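Local structure of KLLA0E02245p (Kluyveromyces lactis, 4GPS) at residues N319-F330 with Q340-I349. The protein removes the NAD cap from NAD-capped RNAs, removes m7G caps from mRNA, and degrades RNA as a metal-dependent 5'-3' exoribonuclease. Numbering follows the deposited sequence.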
loop_
_atom_site.group_PDB
_atom_site.type_symbol
_atom_site.label_atom_id
_atom_site.label_comp_id
_atom_site.label_asym_id
_atom_site.label_seq_id
_atom_site.Cartn_x
_atom_site.Cartn_y
_atom_site.Cartn_z
ATOM N N ASN A 319 0.991 7.230 -0.191
ATOM C CA ASN A 319 1.399 8.048 0.940
ATOM C C ASN A 319 2.375 7.356 1.886
ATOM O O ASN A 319 3.094 8.025 2.610
ATOM C CB ASN A 319 0.199 8.536 1.733
ATOM C CG ASN A 319 0.542 9.717 2.591
ATOM O OD1 ASN A 319 0.659 9.607 3.790
ATOM N ND2 ASN A 319 0.743 10.859 1.960
ATOM N N LEU A 320 2.398 6.023 1.896
ATOM C CA LEU A 320 3.346 5.291 2.752
ATOM C C LEU A 320 4.787 5.295 2.185
ATOM O O LEU A 320 5.727 4.807 2.824
ATOM C CB LEU A 320 2.885 3.832 2.943
ATOM C CG LEU A 320 1.731 3.576 3.903
ATOM C CD1 LEU A 320 1.203 2.252 3.543
ATOM C CD2 LEU A 320 2.168 3.640 5.390
ATOM N N LEU A 321 4.967 5.829 0.990
ATOM C CA LEU A 321 6.296 5.877 0.379
ATOM C C LEU A 321 6.880 7.281 0.419
ATOM O O LEU A 321 6.165 8.274 0.590
ATOM C CB LEU A 321 6.238 5.439 -1.085
ATOM C CG LEU A 321 5.569 4.092 -1.324
ATOM C CD1 LEU A 321 5.421 3.867 -2.812
ATOM C CD2 LEU A 321 6.404 3.000 -0.688
ATOM N N PRO A 322 8.200 7.376 0.274
ATOM C CA PRO A 322 8.918 8.654 0.270
ATOM C C PRO A 322 8.509 9.521 -0.950
ATOM O O PRO A 322 8.082 10.665 -0.796
ATOM C CB PRO A 322 10.370 8.223 0.175
ATOM C CG PRO A 322 10.382 6.878 0.811
ATOM C CD PRO A 322 9.126 6.235 0.380
ATOM N N LYS A 323 8.637 8.966 -2.153
ATOM C CA LYS A 323 8.338 9.686 -3.405
ATOM C C LYS A 323 7.589 8.698 -4.279
ATOM O O LYS A 323 8.032 7.570 -4.430
ATOM C CB LYS A 323 9.642 10.062 -4.151
ATOM C CG LYS A 323 10.335 8.791 -4.841
ATOM C CD LYS A 323 11.743 8.984 -5.503
ATOM C CE LYS A 323 12.299 7.616 -6.021
ATOM N NZ LYS A 323 13.602 7.673 -6.796
ATOM N N SER A 324 6.486 9.093 -4.888
ATOM C CA SER A 324 5.769 8.135 -5.726
ATOM C C SER A 324 4.581 8.775 -6.378
ATOM O O SER A 324 3.817 9.473 -5.731
ATOM C CB SER A 324 5.298 6.955 -4.880
ATOM O OG SER A 324 4.452 6.117 -5.613
ATOM N N ASP A 325 4.422 8.565 -7.671
ATOM C CA ASP A 325 3.264 9.127 -8.354
ATOM C C ASP A 325 2.359 8.002 -8.806
ATOM O O ASP A 325 2.758 6.827 -8.824
ATOM C CB ASP A 325 3.680 9.976 -9.560
ATOM C CG ASP A 325 4.247 11.326 -9.147
ATOM O OD1 ASP A 325 3.964 11.781 -8.015
ATOM O OD2 ASP A 325 4.964 11.946 -9.955
ATOM N N LEU A 326 1.131 8.360 -9.148
ATOM C CA LEU A 326 0.173 7.393 -9.635
ATOM C C LEU A 326 -0.100 7.702 -11.080
ATOM O O LEU A 326 -0.058 8.854 -11.496
ATOM C CB LEU A 326 -1.138 7.501 -8.871
ATOM C CG LEU A 326 -1.150 6.917 -7.470
ATOM C CD1 LEU A 326 -2.310 7.469 -6.660
ATOM C CD2 LEU A 326 -1.279 5.442 -7.584
ATOM N N LEU A 327 -0.367 6.655 -11.844
ATOM C CA LEU A 327 -0.727 6.771 -13.244
ATOM C C LEU A 327 -1.949 5.845 -13.401
ATOM O O LEU A 327 -1.891 4.633 -13.147
ATOM C CB LEU A 327 0.411 6.322 -14.157
ATOM C CG LEU A 327 0.072 6.358 -15.656
ATOM C CD1 LEU A 327 -0.296 7.809 -16.088
ATOM C CD2 LEU A 327 1.286 5.804 -16.475
ATOM N N ILE A 328 -3.071 6.428 -13.780
ATOM C CA ILE A 328 -4.277 5.659 -13.915
ATOM C C ILE A 328 -4.721 5.513 -15.361
ATOM O O ILE A 328 -4.702 6.474 -16.148
ATOM C CB ILE A 328 -5.383 6.300 -13.085
ATOM C CG1 ILE A 328 -4.999 6.173 -11.617
ATOM C CG2 ILE A 328 -6.756 5.671 -13.410
ATOM C CD1 ILE A 328 -6.018 6.746 -10.662
ATOM N N GLY A 329 -5.069 4.284 -15.712
ATOM C CA GLY A 329 -5.558 4.006 -17.046
ATOM C C GLY A 329 -7.049 3.718 -16.932
ATOM O O GLY A 329 -7.446 2.702 -16.350
ATOM N N PHE A 330 -7.874 4.618 -17.452
ATOM C CA PHE A 330 -9.315 4.428 -17.385
ATOM C C PHE A 330 -9.749 3.726 -18.644
ATOM O O PHE A 330 -9.354 4.101 -19.749
ATOM C CB PHE A 330 -10.040 5.772 -17.269
ATOM C CG PHE A 330 -9.690 6.546 -16.032
ATOM C CD1 PHE A 330 -8.674 7.481 -16.045
ATOM C CD2 PHE A 330 -10.411 6.372 -14.857
ATOM C CE1 PHE A 330 -8.380 8.240 -14.898
ATOM C CE2 PHE A 330 -10.119 7.124 -13.710
ATOM C CZ PHE A 330 -9.103 8.057 -13.740
ATOM N N GLN A 340 -8.214 6.783 -21.369
ATOM C CA GLN A 340 -7.471 7.924 -20.888
ATOM C C GLN A 340 -6.421 7.497 -19.879
ATOM O O GLN A 340 -6.638 6.586 -19.070
ATOM C CB GLN A 340 -8.462 8.916 -20.243
ATOM C CG GLN A 340 -7.857 10.106 -19.521
ATOM C CD GLN A 340 -8.925 10.928 -18.764
ATOM O OE1 GLN A 340 -10.093 10.508 -18.641
ATOM N NE2 GLN A 340 -8.523 12.089 -18.238
ATOM N N LEU A 341 -5.271 8.144 -19.965
ATOM C CA LEU A 341 -4.185 7.926 -19.045
ATOM C C LEU A 341 -4.093 9.234 -18.275
ATOM O O LEU A 341 -4.079 10.304 -18.882
ATOM C CB LEU A 341 -2.879 7.722 -19.793
ATOM C CG LEU A 341 -2.529 6.320 -20.234
ATOM C CD1 LEU A 341 -1.140 6.358 -20.897
ATOM C CD2 LEU A 341 -2.541 5.403 -19.029
ATOM N N LYS A 342 -4.019 9.165 -16.954
ATOM C CA LYS A 342 -3.923 10.385 -16.173
ATOM C C LYS A 342 -3.007 10.212 -14.996
ATOM O O LYS A 342 -3.176 9.292 -14.199
ATOM C CB LYS A 342 -5.299 10.838 -15.667
ATOM C CG LYS A 342 -5.336 12.305 -15.251
ATOM C CD LYS A 342 -6.689 12.709 -14.695
ATOM C CE LYS A 342 -6.848 14.243 -14.640
ATOM N NZ LYS A 342 -5.802 14.923 -13.850
ATOM N N ALA A 343 -2.035 11.111 -14.890
ATOM C CA ALA A 343 -1.071 11.084 -13.784
ATOM C C ALA A 343 -1.639 11.775 -12.525
ATOM O O ALA A 343 -2.431 12.714 -12.617
ATOM C CB ALA A 343 0.248 11.772 -14.228
ATOM N N TYR A 344 -1.253 11.301 -11.346
ATOM C CA TYR A 344 -1.719 11.926 -10.114
ATOM C C TYR A 344 -0.592 11.938 -9.139
ATOM O O TYR A 344 0.102 10.932 -8.989
ATOM C CB TYR A 344 -2.848 11.132 -9.450
ATOM C CG TYR A 344 -4.168 11.126 -10.185
ATOM C CD1 TYR A 344 -5.138 12.076 -9.920
ATOM C CD2 TYR A 344 -4.455 10.139 -11.118
ATOM C CE1 TYR A 344 -6.356 12.030 -10.554
ATOM C CE2 TYR A 344 -5.665 10.096 -11.761
ATOM C CZ TYR A 344 -6.615 11.042 -11.475
ATOM O OH TYR A 344 -7.821 11.009 -12.142
ATOM N N LYS A 345 -0.388 13.072 -8.488
ATOM C CA LYS A 345 0.612 13.132 -7.438
ATOM C C LYS A 345 -0.199 12.824 -6.174
ATOM O O LYS A 345 -1.447 12.726 -6.245
ATOM C CB LYS A 345 1.256 14.507 -7.394
ATOM C CG LYS A 345 2.248 14.611 -8.500
ATOM C CD LYS A 345 2.912 15.937 -8.590
ATOM C CE LYS A 345 3.922 15.855 -9.715
ATOM N NZ LYS A 345 4.910 14.771 -9.426
ATOM N N ILE A 346 0.480 12.642 -5.044
ATOM C CA ILE A 346 -0.218 12.313 -3.802
ATOM C C ILE A 346 -1.230 13.407 -3.430
ATOM O O ILE A 346 -2.361 13.107 -3.029
ATOM C CB ILE A 346 0.780 12.105 -2.634
ATOM C CG1 ILE A 346 0.041 11.594 -1.405
ATOM C CG2 ILE A 346 1.490 13.415 -2.312
ATOM C CD1 ILE A 346 -0.651 10.312 -1.665
ATOM N N GLN A 347 -0.833 14.669 -3.568
ATOM C CA GLN A 347 -1.723 15.793 -3.268
ATOM C C GLN A 347 -2.982 15.722 -4.155
ATOM O O GLN A 347 -4.083 16.063 -3.711
ATOM C CB GLN A 347 -0.985 17.125 -3.500
ATOM C CG GLN A 347 -1.869 18.358 -3.380
ATOM C CD GLN A 347 -2.492 18.515 -1.989
ATOM O OE1 GLN A 347 -3.635 19.002 -1.860
ATOM N NE2 GLN A 347 -1.746 18.110 -0.937
ATOM N N ASP A 348 -2.819 15.269 -5.402
ATOM C CA ASP A 348 -3.951 15.142 -6.317
ATOM C C ASP A 348 -4.929 14.054 -5.845
ATOM O O ASP A 348 -6.146 14.314 -5.766
ATOM C CB ASP A 348 -3.487 14.843 -7.754
ATOM C CG ASP A 348 -2.538 15.919 -8.309
ATOM O OD1 ASP A 348 -2.885 17.119 -8.261
ATOM O OD2 ASP A 348 -1.440 15.565 -8.799
ATOM N N ILE A 349 -4.444 12.845 -5.534
ATOM C CA ILE A 349 -5.389 11.815 -5.065
ATOM C C ILE A 349 -6.029 12.334 -3.793
ATOM O O ILE A 349 -7.209 12.156 -3.596
ATOM C CB ILE A 349 -4.749 10.473 -4.690
ATOM C CG1 ILE A 349 -4.090 9.859 -5.895
ATOM C CG2 ILE A 349 -5.846 9.496 -4.248
ATOM C CD1 ILE A 349 -5.118 9.483 -6.968
HETATM O O HOH W 1 3.287 12.262 -5.370
#
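Leu326, Ile328 and Phe330 pair with Tyr344, Lys342 and Gln340 as the hydrogen-bonded pairs of an antiparallel beta hairpin. Leu326 N reaches Tyr344 O at 2.8 Å, nearly straight (170°), and Tyr344 N returns a bond to Leu326 O at 2.7 Å. Ile328 and Lys342 exchange a second pair. Phe330 N binds Gln340 O, but the return bond is weak.

Apolar packing follows the face bearing Leu326, Ile328, Phe330 and Tyr344. Ile328 CD1 meets Tyr344 CE2 at 3.5 Å, at an oblique angle to the ring. With chi1 at -66°, Ile328 CG2 is anti to the backbone N and sits 3.3 Å above the Phe330 ring plane, offset toward the rim. Phe330 and Tyr344 meet edge to edge, with CZ of Phe330 3.6 Å from OH of Tyr344.

Past the strand end, Ile346 CG1 lies against Asn319 ND2. Asn319 OD1 accepts a hydrogen bond from Leu82 N; ND2 bonds weakly to Pro80 O.

Charge gathers at the strand-to-helix turn. Lys345 NZ forms a salt bridge with Asp325 OD2 (2.9 Å), on its syn side, 22° out of the carboxylate plane. A water donates to Asp325 OD1 and accepts from Ile346 N. Lys345, the N-cap residue, gives its own N to Asp348 OD2 (2.7 Å). Were Asp325 replaced by an alanine, Lys345 would probably lose its carboxylate mate and the water this acceptor.

Strand 325-331 also pairs, in parallel, with strand 290-297, which carries the metal ligand Glu293. The hairpin therefore lies near the metal site, and a salt bridge and a shared water tie its first strand to the start of helix 346-353.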